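Local structure of D-xylonate dehydratase (Caulobacter crescentus, 5OYN) at residues 223-231 and 357-366; 268-277 and 293-304. The protein catalyses the dehydration of D-xylonate to 2-dehydro-3-deoxy-D-arabinonate, and that of D-gluconate, using a [2Fe-2S] cluster and a magnesium ion. All coordinates share one frame; numbering follows the deposited sequence.

Contact 1: residues 223-231 and 357-366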
ATOM      1  N   ALA A 223      24.239  17.107   3.349  1.00 45.70           N
ATOM      2  CA  ALA A 223      24.022  16.722   1.965  1.00 48.03           C
ATOM      3  C   ALA A 223      23.492  17.882   1.146  1.00 50.01           C
ATOM      4  O   ALA A 223      23.714  17.939  -0.068  1.00 53.51           O
ATOM      5  CB  ALA A 223      23.053  15.533   1.877  1.00 53.75           C
ATOM      6  N   GLU A 224      22.769  18.806   1.777  1.00 52.70           N
ATOM      7  CA  GLU A 224      22.344  19.993   1.046  1.00 56.71           C
ATOM      8  C   GLU A 224      23.537  20.902   0.783  1.00 53.68           C
ATOM      9  O   GLU A 224      23.773  21.319  -0.357  1.00 53.35           O
ATOM     10  CB  GLU A 224      21.234  20.733   1.803  1.00 52.93           C
ATOM     11  CG  GLU A 224      20.214  21.389   0.868  1.00 55.11           C
ATOM     12  CD  GLU A 224      19.123  22.199   1.590  1.00 62.94           C
ATOM     13  OE1 GLU A 224      18.593  21.753   2.637  1.00 57.23           O
ATOM     14  OE2 GLU A 224      18.787  23.298   1.095  1.00 64.88           O
ATOM     15  N   ALA A 225      24.331  21.173   1.824  1.00 49.93           N
ATOM     16  CA  ALA A 225      25.538  21.978   1.670  1.00 54.18           C
ATOM     17  C   ALA A 225      26.492  21.357   0.658  1.00 55.62           C
ATOM     18  O   ALA A 225      27.136  22.072  -0.119  1.00 59.03           O
ATOM     19  CB  ALA A 225      26.237  22.141   3.022  1.00 53.65           C
ATOM     20  N   LEU A 226      26.599  20.027   0.657  1.00 51.09           N
ATOM     21  CA  LEU A 226      27.419  19.322  -0.315  1.00 47.16           C
ATOM     22  C   LEU A 226      26.881  19.436  -1.734  1.00 53.75           C
ATOM     23  O   LEU A 226      27.569  19.000  -2.664  1.00 59.32           O
ATOM     24  CB  LEU A 226      27.514  17.846   0.055  1.00 50.17           C
ATOM     25  CG  LEU A 226      28.460  17.409   1.163  1.00 55.30           C
ATOM     26  CD1 LEU A 226      28.579  15.891   1.147  1.00 48.70           C
ATOM     27  CD2 LEU A 226      29.834  18.070   1.017  1.00 56.17           C
ATOM     28  N   GLY A 227      25.677  19.986  -1.917  1.00 51.26           N
ATOM     29  CA  GLY A 227      25.080  20.115  -3.234  1.00 54.03           C
ATOM     30  C   GLY A 227      24.519  18.834  -3.800  1.00 56.87           C
ATOM     31  O   GLY A 227      24.424  18.702  -5.024  1.00 55.81           O
ATOM     32  N   LEU A 228      24.132  17.892  -2.935  1.00 57.74           N
ATOM     33  CA  LEU A 228      23.648  16.574  -3.318  1.00 57.65           C
ATOM     34  C   LEU A 228      22.127  16.428  -3.232  1.00 55.11           C
ATOM     35  O   LEU A 228      21.595  15.390  -3.633  1.00 51.52           O
ATOM     36  CB  LEU A 228      24.320  15.510  -2.443  1.00 55.84           C
ATOM     37  CG  LEU A 228      25.638  14.985  -3.022  1.00 57.67           C
ATOM     38  CD1 LEU A 228      26.286  13.932  -2.124  1.00 51.24           C
ATOM     39  CD2 LEU A 228      25.384  14.427  -4.409  1.00 56.97           C
ATOM     40  N   SER A 229      21.419  17.433  -2.724  1.00 54.39           N
ATOM     41  CA  SER A 229      19.967  17.410  -2.695  1.00 50.99           C
ATOM     42  C   SER A 229      19.460  18.780  -3.107  1.00 51.62           C
ATOM     43  O   SER A 229      20.219  19.752  -3.135  1.00 50.85           O
ATOM     44  CB  SER A 229      19.439  17.040  -1.311  1.00 47.69           C
ATOM     45  OG  SER A 229      19.741  18.065  -0.399  1.00 55.01           O
ATOM     46  N   LEU A 230      18.172  18.849  -3.447  1.00 49.71           N
ATOM     47  CA  LEU A 230      17.597  20.100  -3.920  1.00 47.80           C
ATOM     48  C   LEU A 230      17.553  21.128  -2.797  1.00 49.83           C
ATOM     49  O   LEU A 230      17.585  20.800  -1.610  1.00 54.95           O
ATOM     50  CB  LEU A 230      16.196  19.879  -4.485  1.00 54.71           C
ATOM     51  CG  LEU A 230      16.074  18.991  -5.735  1.00 55.73           C
ATOM     52  CD1 LEU A 230      14.637  18.913  -6.188  1.00 43.48           C
ATOM     53  CD2 LEU A 230      16.982  19.466  -6.888  1.00 52.87           C
ATOM     54  N   THR A 231      17.503  22.394  -3.182  1.00 50.82           N
ATOM     55  CA  THR A 231      17.552  23.453  -2.186  1.00 47.46           C
ATOM     56  C   THR A 231      16.315  23.373  -1.306  1.00 53.77           C
ATOM     57  O   THR A 231      15.189  23.268  -1.806  1.00 53.79           O
ATOM     58  CB  THR A 231      17.645  24.830  -2.856  1.00 47.29           C
ATOM     59  OG1 THR A 231      18.647  24.808  -3.877  1.00 49.48           O
ATOM     60  CG2 THR A 231      18.014  25.876  -1.854  1.00 50.36           C
ATOM     61  N   THR A 357      25.975  21.997  -8.122  1.00 64.02           N
ATOM     62  CA  THR A 357      25.033  21.259  -7.280  1.00 61.78           C
ATOM     63  C   THR A 357      24.063  20.462  -8.149  1.00 62.56           C
ATOM     64  O   THR A 357      23.900  20.740  -9.341  1.00 67.33           O
ATOM     65  CB  THR A 357      24.238  22.206  -6.348  1.00 59.90           C
ATOM     66  OG1 THR A 357      23.167  22.835  -7.068  1.00 57.63           O
ATOM     67  CG2 THR A 357      25.147  23.287  -5.759  1.00 67.77           C
ATOM     68  N   VAL A 358      23.391  19.471  -7.552  1.00 61.32           N
ATOM     69  CA  VAL A 358      22.434  18.676  -8.325  1.00 56.48           C
ATOM     70  C   VAL A 358      21.272  19.504  -8.847  1.00 55.97           C
ATOM     71  O   VAL A 358      20.525  19.023  -9.692  1.00 54.28           O
ATOM     72  CB  VAL A 358      21.869  17.484  -7.528  1.00 53.15           C
ATOM     73  CG1 VAL A 358      22.948  16.448  -7.262  1.00 51.97           C
ATOM     74  CG2 VAL A 358      21.203  17.963  -6.240  1.00 55.55           C
ATOM     75  N   THR A 359      21.096  20.740  -8.378  1.00 54.78           N
ATOM     76  CA  THR A 359      20.100  21.594  -9.011  1.00 51.06           C
ATOM     77  C   THR A 359      20.499  22.013 -10.418  1.00 61.22           C
ATOM     78  O   THR A 359      19.651  22.535 -11.149  1.00 61.05           O
ATOM     79  CB  THR A 359      19.855  22.855  -8.184  1.00 56.82           C
ATOM     80  OG1 THR A 359      20.988  23.721  -8.312  1.00 66.49           O
ATOM     81  CG2 THR A 359      19.663  22.518  -6.722  1.00 51.03           C
ATOM     82  N   GLY A 360      21.759  21.813 -10.810  1.00 65.68           N
ATOM     83  CA  GLY A 360      22.245  22.293 -12.090  1.00 65.18           C
ATOM     84  C   GLY A 360      22.655  23.750 -12.104  1.00 67.91           C
ATOM     85  O   GLY A 360      23.062  24.257 -13.158  1.00 73.67           O
ATOM     86  N   LYS A 361      22.529  24.436 -10.982  1.00 64.52           N
ATOM     87  CA  LYS A 361      23.042  25.769 -10.758  1.00 63.29           C
ATOM     88  C   LYS A 361      24.208  25.660  -9.788  1.00 63.88           C
ATOM     89  O   LYS A 361      24.618  24.563  -9.402  1.00 69.65           O
ATOM     90  CB  LYS A 361      21.935  26.687 -10.225  1.00 66.97           C
ATOM     91  CG  LYS A 361      20.705  26.747 -11.131  1.00 68.18           C
ATOM     92  CD  LYS A 361      20.872  27.814 -12.222  1.00 81.83           C
ATOM     93  CE  LYS A 361      20.187  27.440 -13.540  1.00 78.82           C
ATOM     94  NZ  LYS A 361      20.010  28.641 -14.416  1.00 84.32           N
ATOM     95  N   THR A 362      24.765  26.799  -9.408  1.00 67.82           N
ATOM     96  CA  THR A 362      25.859  26.811  -8.446  1.00 67.98           C
ATOM     97  C   THR A 362      25.306  27.122  -7.064  1.00 62.70           C
ATOM     98  O   THR A 362      24.219  27.693  -6.929  1.00 58.29           O
ATOM     99  CB  THR A 362      26.945  27.828  -8.833  1.00 65.65           C
ATOM    100  OG1 THR A 362      26.384  29.146  -8.912  1.00 63.17           O
ATOM    101  CG2 THR A 362      27.542  27.471 -10.174  1.00 64.77           C
ATOM    102  N   MET A 363      26.062  26.720  -6.036  1.00 59.54           N
ATOM    103  CA  MET A 363      25.635  26.994  -4.667  1.00 59.48           C
ATOM    104  C   MET A 363      25.161  28.431  -4.525  1.00 62.58           C
ATOM    105  O   MET A 363      24.017  28.680  -4.127  1.00 66.93           O
ATOM    106  CB  MET A 363      26.761  26.701  -3.675  1.00 55.04           C
ATOM    107  CG  MET A 363      26.277  26.625  -2.217  1.00 60.75           C
ATOM    108  SD  MET A 363      25.159  25.233  -1.838  1.00 63.46           S
ATOM    109  CE  MET A 363      23.718  26.150  -1.401  1.00 58.29           C
ATOM    110  N   SER A 364      26.008  29.392  -4.908  1.00 61.31           N
ATOM    111  CA  SER A 364      25.622  30.799  -4.831  1.00 64.04           C
ATOM    112  C   SER A 364      24.318  31.068  -5.573  1.00 59.53           C
ATOM    113  O   SER A 364      23.440  31.775  -5.066  1.00 60.50           O
ATOM    114  CB  SER A 364      26.730  31.691  -5.392  1.00 63.92           C
ATOM    115  OG  SER A 364      26.186  32.935  -5.818  1.00 62.57           O
ATOM    116  N   GLU A 365      24.182  30.533  -6.790  1.00 58.14           N
ATOM    117  CA  GLU A 365      22.953  30.745  -7.546  1.00 59.68           C
ATOM    118  C   GLU A 365      21.751  30.184  -6.792  1.00 61.61           C
ATOM    119  O   GLU A 365      20.685  30.812  -6.761  1.00 59.41           O
ATOM    120  CB  GLU A 365      23.073  30.119  -8.939  1.00 66.08           C
ATOM    121  CG  GLU A 365      23.823  30.987  -9.961  1.00 64.13           C
ATOM    122  CD  GLU A 365      24.169  30.245 -11.265  1.00 78.46           C
ATOM    123  OE1 GLU A 365      24.471  29.027 -11.230  1.00 72.97           O
ATOM    124  OE2 GLU A 365      24.153  30.891 -12.337  1.00 86.78           O
ATOM    125  N   ASN A 366      21.922  29.021  -6.142  1.00 63.03           N
ATOM    126  CA  ASN A 366      20.837  28.420  -5.362  1.00 58.42           C
ATOM    127  C   ASN A 366      20.426  29.317  -4.207  1.00 57.44           C
ATOM    128  O   ASN A 366      19.243  29.378  -3.847  1.00 56.96           O
ATOM    129  CB  ASN A 366      21.261  27.052  -4.812  1.00 52.48           C
ATOM    130  CG  ASN A 366      21.410  26.018  -5.888  1.00 53.43           C
ATOM    131  OD1 ASN A 366      20.842  26.164  -6.968  1.00 54.79           O
ATOM    132  ND2 ASN A 366      22.195  24.971  -5.619  1.00 50.38           N
TER
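Val358 N donates to Gly227 O at 2.8 Å, the one hydrogen bond between residues 223-231 and 357-366; its N-H...O angle is 159°, and the donor is tilted 24° from the carbonyl plane. Apolar contacts gather round this bond. Both methyls of Val358 lie against Gly227 O, CG1 and CG2 each at 3.5 Å, and CG2 also lies 3.5 Å from Leu228 C. With CG1 anti to its own carbonyl carbon (chi1 -68°), the valine fork faces residues 227-228, and a short branched residue covers the peptide without needing polar partners. Farther along, Leu230 CD2 meets Thr359 CG2 at 4.1 Å, the two side chains running past one another head to tail.

Gly227 ends helix 215-225 in a Schellman motif, with Leu228 N bonded to Ala223 O and Gly227 N to Glu224 O. Its positive phi favours glycine. The facing residues Thr357 to Gly360 form a type I beta turn.

Polar side chains brace that turn from within. Thr357 OG1 accepts from Thr359 N in an ST turn and from Asn366 ND2, which approaches at 2.8 Å with the oxygen in its amide plane. Thr359 OG1 gives its proton to a lone pair of Asn366 OD1 and accepts from Lys361 N, a second ST turn. The asparagine, which can offer donor and acceptor at once, thus ties the turn to helix 363-367, while Thr231 OG1 rests 3.6 Å from Asn366 CB.

Contact 2: residues 268-277 and 293-304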
ATOM      1  N   LEU A 268      31.342  16.227  -5.504  1.00 67.14           N
ATOM      2  CA  LEU A 268      32.032  16.107  -4.222  1.00 67.86           C
ATOM      3  C   LEU A 268      33.517  16.404  -4.410  1.00 70.41           C
ATOM      4  O   LEU A 268      34.392  15.530  -4.356  1.00 70.52           O
ATOM      5  CB  LEU A 268      31.791  14.726  -3.626  1.00 71.17           C
ATOM      6  CG  LEU A 268      30.295  14.419  -3.529  1.00 68.48           C
ATOM      7  CD1 LEU A 268      30.050  12.960  -3.283  1.00 61.07           C
ATOM      8  CD2 LEU A 268      29.663  15.262  -2.425  1.00 68.99           C
ATOM      9  N   THR A 269      33.775  17.682  -4.660  1.00 67.16           N
ATOM     10  CA  THR A 269      35.110  18.241  -4.622  1.00 59.81           C
ATOM     11  C   THR A 269      35.471  18.608  -3.189  1.00 64.17           C
ATOM     12  O   THR A 269      34.618  18.654  -2.297  1.00 69.49           O
ATOM     13  CB  THR A 269      35.200  19.484  -5.496  1.00 61.62           C
ATOM     14  OG1 THR A 269      34.375  20.519  -4.935  1.00 61.38           O
ATOM     15  CG2 THR A 269      34.748  19.185  -6.900  1.00 52.33           C
ATOM     16  N   LYS A 270      36.755  18.891  -2.972  1.00 66.85           N
ATOM     17  CA  LYS A 270      37.176  19.356  -1.658  1.00 60.33           C
ATOM     18  C   LYS A 270      36.462  20.645  -1.282  1.00 60.09           C
ATOM     19  O   LYS A 270      36.156  20.857  -0.104  1.00 63.24           O
ATOM     20  CB  LYS A 270      38.692  19.540  -1.631  1.00 59.13           C
ATOM     21  CG  LYS A 270      39.220  20.330  -0.453  1.00 63.81           C
ATOM     22  CD  LYS A 270      39.682  19.425   0.681  1.00 68.60           C
ATOM     23  CE  LYS A 270      40.400  20.230   1.779  1.00 70.32           C
ATOM     24  NZ  LYS A 270      41.355  19.390   2.588  1.00 70.46           N
ATOM     25  N   GLN A 271      36.163  21.504  -2.257  1.00 58.84           N
ATOM     26  CA  GLN A 271      35.483  22.753  -1.930  1.00 62.90           C
ATOM     27  C   GLN A 271      34.095  22.484  -1.375  1.00 66.63           C
ATOM     28  O   GLN A 271      33.648  23.160  -0.437  1.00 61.39           O
ATOM     29  CB  GLN A 271      35.376  23.652  -3.159  1.00 67.67           C
ATOM     30  CG  GLN A 271      36.621  23.784  -3.998  1.00 73.29           C
ATOM     31  CD  GLN A 271      36.691  25.148  -4.648  1.00 78.28           C
ATOM     32  OE1 GLN A 271      35.873  25.485  -5.512  1.00 77.87           O
ATOM     33  NE2 GLN A 271      37.654  25.958  -4.218  1.00 84.16           N
ATOM     34  N   ALA A 272      33.393  21.504  -1.964  1.00 65.46           N
ATOM     35  CA  ALA A 272      32.061  21.146  -1.493  1.00 59.31           C
ATOM     36  C   ALA A 272      32.110  20.649  -0.061  1.00 55.82           C
ATOM     37  O   ALA A 272      31.280  21.039   0.765  1.00 57.31           O
ATOM     38  CB  ALA A 272      31.441  20.092  -2.404  1.00 59.43           C
ATOM     39  N   PHE A 273      33.083  19.797   0.259  1.00 52.41           N
ATOM     40  CA  PHE A 273      33.214  19.346   1.640  1.00 55.61           C
ATOM     41  C   PHE A 273      33.527  20.501   2.581  1.00 58.37           C
ATOM     42  O   PHE A 273      33.082  20.497   3.732  1.00 61.81           O
ATOM     43  CB  PHE A 273      34.280  18.257   1.739  1.00 55.57           C
ATOM     44  CG  PHE A 273      33.836  16.914   1.202  1.00 63.48           C
ATOM     45  CD1 PHE A 273      33.095  16.041   1.990  1.00 61.69           C
ATOM     46  CD2 PHE A 273      34.169  16.519  -0.091  1.00 63.83           C
ATOM     47  CE1 PHE A 273      32.690  14.804   1.498  1.00 64.14           C
ATOM     48  CE2 PHE A 273      33.770  15.278  -0.593  1.00 64.28           C
ATOM     49  CZ  PHE A 273      33.025  14.426   0.199  1.00 66.55           C
ATOM     50  N   GLU A 274      34.277  21.505   2.122  1.00 61.44           N
ATOM     51  CA  GLU A 274      34.556  22.650   2.984  1.00 61.81           C
ATOM     52  C   GLU A 274      33.291  23.464   3.247  1.00 61.73           C
ATOM     53  O   GLU A 274      33.149  24.057   4.326  1.00 58.96           O
ATOM     54  CB  GLU A 274      35.647  23.537   2.367  1.00 62.74           C
ATOM     55  CG  GLU A 274      37.040  22.897   2.289  1.00 68.96           C
ATOM     56  CD  GLU A 274      38.131  23.860   1.782  1.00 76.07           C
ATOM     57  OE1 GLU A 274      37.926  24.460   0.705  1.00 74.84           O
ATOM     58  OE2 GLU A 274      39.186  24.018   2.459  1.00 69.36           O
ATOM     59  N   ASN A 275      32.370  23.507   2.278  1.00 60.71           N
ATOM     60  CA  ASN A 275      31.073  24.148   2.504  1.00 62.35           C
ATOM     61  C   ASN A 275      30.282  23.423   3.586  1.00 53.96           C
ATOM     62  O   ASN A 275      29.706  24.052   4.488  1.00 47.43           O
ATOM     63  CB  ASN A 275      30.280  24.191   1.199  1.00 58.76           C
ATOM     64  CG  ASN A 275      30.778  25.270   0.269  1.00 63.76           C
ATOM     65  OD1 ASN A 275      31.621  26.079   0.653  1.00 68.63           O
ATOM     66  ND2 ASN A 275      30.264  25.293  -0.954  1.00 64.60           N
ATOM     67  N   ALA A 276      30.254  22.093   3.514  1.00 52.24           N
ATOM     68  CA  ALA A 276      29.556  21.311   4.525  1.00 55.41           C
ATOM     69  C   ALA A 276      30.140  21.572   5.906  1.00 53.07           C
ATOM     70  O   ALA A 276      29.405  21.871   6.857  1.00 52.69           O
ATOM     71  CB  ALA A 276      29.615  19.823   4.170  1.00 48.71           C
ATOM     72  N   ILE A 277      31.473  21.482   6.023  1.00 55.81           N
ATOM     73  CA  ILE A 277      32.161  21.760   7.287  1.00 51.57           C
ATOM     74  C   ILE A 277      31.722  23.105   7.843  1.00 48.91           C
ATOM     75  O   ILE A 277      31.444  23.241   9.041  1.00 48.14           O
ATOM     76  CB  ILE A 277      33.692  21.715   7.090  1.00 56.65           C
ATOM     77  CG1 ILE A 277      34.150  20.320   6.667  1.00 56.91           C
ATOM     78  CG2 ILE A 277      34.432  22.195   8.367  1.00 52.78           C
ATOM     79  CD1 ILE A 277      35.565  19.997   7.082  1.00 58.78           C
ATOM     80  N   ILE A 293      31.726  13.074   7.540  1.00 53.98           N
ATOM     81  CA  ILE A 293      32.185  13.913   6.438  1.00 56.88           C
ATOM     82  C   ILE A 293      33.527  13.415   5.915  1.00 57.86           C
ATOM     83  O   ILE A 293      33.772  13.413   4.703  1.00 59.63           O
ATOM     84  CB  ILE A 293      32.235  15.388   6.863  1.00 52.94           C
ATOM     85  CG1 ILE A 293      30.807  15.928   6.989  1.00 49.27           C
ATOM     86  CG2 ILE A 293      33.007  16.196   5.849  1.00 54.94           C
ATOM     87  CD1 ILE A 293      30.721  17.342   7.492  1.00 45.15           C
ATOM     88  N   VAL A 294      34.397  12.933   6.808  1.00 55.49           N
ATOM     89  CA  VAL A 294      35.681  12.403   6.362  1.00 59.90           C
ATOM     90  C   VAL A 294      35.469  11.134   5.554  1.00 59.61           C
ATOM     91  O   VAL A 294      35.982  11.003   4.435  1.00 64.02           O
ATOM     92  CB  VAL A 294      36.628  12.164   7.557  1.00 62.91           C
ATOM     93  CG1 VAL A 294      37.778  11.258   7.148  1.00 61.55           C
ATOM     94  CG2 VAL A 294      37.177  13.482   8.083  1.00 51.36           C
ATOM     95  N   ALA A 295      34.697  10.192   6.107  1.00 62.67           N
ATOM     96  CA  ALA A 295      34.353   8.952   5.408  1.00 65.03           C
ATOM     97  C   ALA A 295      33.861   9.214   3.986  1.00 59.46           C
ATOM     98  O   ALA A 295      34.294   8.557   3.035  1.00 63.90           O
ATOM     99  CB  ALA A 295      33.291   8.184   6.202  1.00 60.58           C
ATOM    100  N   MET A 296      32.952  10.171   3.820  1.00 57.21           N
ATOM    101  CA  MET A 296      32.449  10.456   2.481  1.00 64.13           C
ATOM    102  C   MET A 296      33.534  11.069   1.603  1.00 66.66           C
ATOM    103  O   MET A 296      33.662  10.707   0.424  1.00 64.81           O
ATOM    104  CB  MET A 296      31.232  11.374   2.571  1.00 62.05           C
ATOM    105  CG  MET A 296      30.110  10.782   3.406  1.00 61.42           C
ATOM    106  SD  MET A 296      28.951  12.028   3.991  1.00 70.27           S
ATOM    107  CE  MET A 296      28.418  12.604   2.409  1.00 52.45           C
ATOM    108  N   ALA A 297      34.326  11.993   2.166  1.00 69.98           N
ATOM    109  CA  ALA A 297      35.449  12.597   1.450  1.00 63.36           C
ATOM    110  C   ALA A 297      36.395  11.531   0.924  1.00 62.09           C
ATOM    111  O   ALA A 297      36.653  11.448  -0.283  1.00 61.06           O
ATOM    112  CB  ALA A 297      36.189  13.567   2.368  1.00 61.53           C
ATOM    113  N   ARG A 298      36.900  10.690   1.827  1.00 58.63           N
ATOM    114  CA  ARG A 298      37.806   9.621   1.431  1.00 62.00           C
ATOM    115  C   ARG A 298      37.232   8.791   0.291  1.00 64.61           C
ATOM    116  O   ARG A 298      37.902   8.572  -0.724  1.00 70.86           O
ATOM    117  CB  ARG A 298      38.127   8.743   2.635  1.00 63.46           C
ATOM    118  CG  ARG A 298      38.909   9.471   3.699  1.00 62.28           C
ATOM    119  CD  ARG A 298      39.627   8.490   4.606  1.00 70.26           C
ATOM    120  NE  ARG A 298      40.624   7.713   3.876  1.00 71.86           N
ATOM    121  CZ  ARG A 298      41.234   6.636   4.361  1.00 75.46           C
ATOM    122  NH1 ARG A 298      40.951   6.198   5.587  1.00 72.41           N
ATOM    123  NH2 ARG A 298      42.127   5.996   3.617  1.00 74.91           N
ATOM    124  N   HIS A 299      35.975   8.354   0.416  1.00 66.72           N
ATOM    125  CA  HIS A 299      35.385   7.512  -0.623  1.00 63.26           C
ATOM    126  C   HIS A 299      35.226   8.243  -1.946  1.00 59.90           C
ATOM    127  O   HIS A 299      35.063   7.589  -2.981  1.00 68.62           O
ATOM    128  CB  HIS A 299      34.032   6.959  -0.173  1.00 57.25           C
ATOM    129  CG  HIS A 299      34.122   5.626   0.496  1.00 56.03           C
ATOM    130  ND1 HIS A 299      34.046   5.475   1.865  1.00 58.79           N
ATOM    131  CD2 HIS A 299      34.297   4.383  -0.014  1.00 60.27           C
ATOM    132  CE1 HIS A 299      34.167   4.194   2.171  1.00 60.60           C
ATOM    133  NE2 HIS A 299      34.315   3.508   1.050  1.00 61.52           N
ATOM    134  N   ALA A 300      35.262   9.572  -1.943  1.00 57.53           N
ATOM    135  CA  ALA A 300      35.340  10.337  -3.177  1.00 63.37           C
ATOM    136  C   ALA A 300      36.767  10.818  -3.471  1.00 72.78           C
ATOM    137  O   ALA A 300      36.956  11.752  -4.264  1.00 72.13           O
ATOM    138  CB  ALA A 300      34.368  11.513  -3.121  1.00 63.50           C
ATOM    139  N   GLY A 301      37.769  10.195  -2.853  1.00 66.13           N
ATOM    140  CA  GLY A 301      39.156  10.528  -3.138  1.00 67.73           C
ATOM    141  C   GLY A 301      39.544  11.945  -2.773  1.00 70.03           C
ATOM    142  O   GLY A 301      40.298  12.591  -3.511  1.00 66.79           O
ATOM    143  N   VAL A 302      39.024  12.450  -1.659  1.00 69.83           N
ATOM    144  CA  VAL A 302      39.357  13.767  -1.136  1.00 62.28           C
ATOM    145  C   VAL A 302      39.860  13.568   0.280  1.00 70.30           C
ATOM    146  O   VAL A 302      39.363  12.700   1.008  1.00 67.21           O
ATOM    147  CB  VAL A 302      38.156  14.735  -1.160  1.00 60.02           C
ATOM    148  CG1 VAL A 302      38.506  16.047  -0.483  1.00 62.32           C
ATOM    149  CG2 VAL A 302      37.711  14.981  -2.580  1.00 63.18           C
ATOM    150  N   GLU A 303      40.863  14.355   0.662  1.00 79.17           N
ATOM    151  CA  GLU A 303      41.530  14.220   1.947  1.00 72.09           C
ATOM    152  C   GLU A 303      41.102  15.389   2.820  1.00 73.70           C
ATOM    153  O   GLU A 303      41.309  16.553   2.453  1.00 74.71           O
ATOM    154  CB  GLU A 303      43.049  14.174   1.758  1.00 73.47           C
ATOM    155  CG  GLU A 303      43.874  13.970   3.036  1.00 80.99           C
ATOM    156  CD  GLU A 303      45.263  14.615   2.952  1.00 86.03           C
ATOM    157  OE1 GLU A 303      46.055  14.464   3.911  1.00 87.20           O
ATOM    158  OE2 GLU A 303      45.568  15.271   1.927  1.00 81.72           O
ATOM    159  N   ILE A 304      40.481  15.088   3.957  1.00 73.25           N
ATOM    160  CA  ILE A 304      40.083  16.119   4.905  1.00 73.96           C
ATOM    161  C   ILE A 304      40.863  15.910   6.184  1.00 71.47           C
ATOM    162  O   ILE A 304      40.765  14.851   6.818  1.00 67.29           O
ATOM    163  CB  ILE A 304      38.576  16.129   5.170  1.00 68.02           C
ATOM    164  CG1 ILE A 304      37.854  16.476   3.874  1.00 69.99           C
ATOM    165  CG2 ILE A 304      38.255  17.155   6.246  1.00 65.00           C
ATOM    166  CD1 ILE A 304      36.549  17.146   4.085  1.00 70.24           C
TER
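Phe273, on helix 270-282, packs between Ile304, which meets its CB, and Ala297, which lies over its ring. Its CB is 3.4 Å from Ile304 CD1, where the two side chains cross at about a right angle. Having CG anti to the carbonyl carbon (chi1 -75°) carries the ring onward to helix 289-299. On one flank CD1 lies 3.9 Å from Ile293 CG2; on the other, CD2 comes only loosely near Val302 CG1. Farther out, CE1 approaches Met296 CB, which sits at the ring edge, in plane. Ala297 CA lies over the face of the ring near CZ. Ala297 CB stands 3.8 Å from the ring centroid and 12° off its normal, a CH-pi contact that suits alanine, whose single methyl lets the ring lie close to the helix. A serine in place of Phe273 would probably open a gap between the helices, leaving the Ala297 methyl without its ring and Ile293 CG2 and Met296 CB without their aromatic contacts.

Beside the ring, Ile277 CD1 and Ile304 CG2 meet tip to tip. At the margin, Lys270 CB packs on Val302 CG1 at 3.7 Å, and the chain then bends at chi2 to bring NZ 2.8 Å from Glu303 O, in the carbonyl plane. NZ also forms a salt bridge with Asp308, so a long basic residue serves both apolar and polar neighbours.

Gly301, with positive phi, is the C-prime residue of the Schellman motif that ends helix 289-299. The axes of 270-277 and 293-299 come within 10.9 Å at 173°, an antiparallel helical pair within the N-terminal family region of this IlvD/Edd enzyme.

How the contacts relate
Both contacts are largely buried, but contact 2, centred about 14 Å from the centre of the chain, lies nearer the middle than contact 1, at about 19 Å. Contact 1 joins parts far apart in sequence; contact 2 pairs near neighbours within the interval contact 1 spans. Their chemistry differs: loops meet through a backbone hydrogen bond in the first, while the second is mainly apolar, with a lysine bond at its margin. They share no helix yet touch directly. Leu226 CD1 packs 3.5 Å from Met296 CE, and Leu228 CD1 against Leu268 CD2. The Met296 side chain is about 11 Å from that of magnesium-binding Asp138, while contact 1 is remote from the cluster and metal sites.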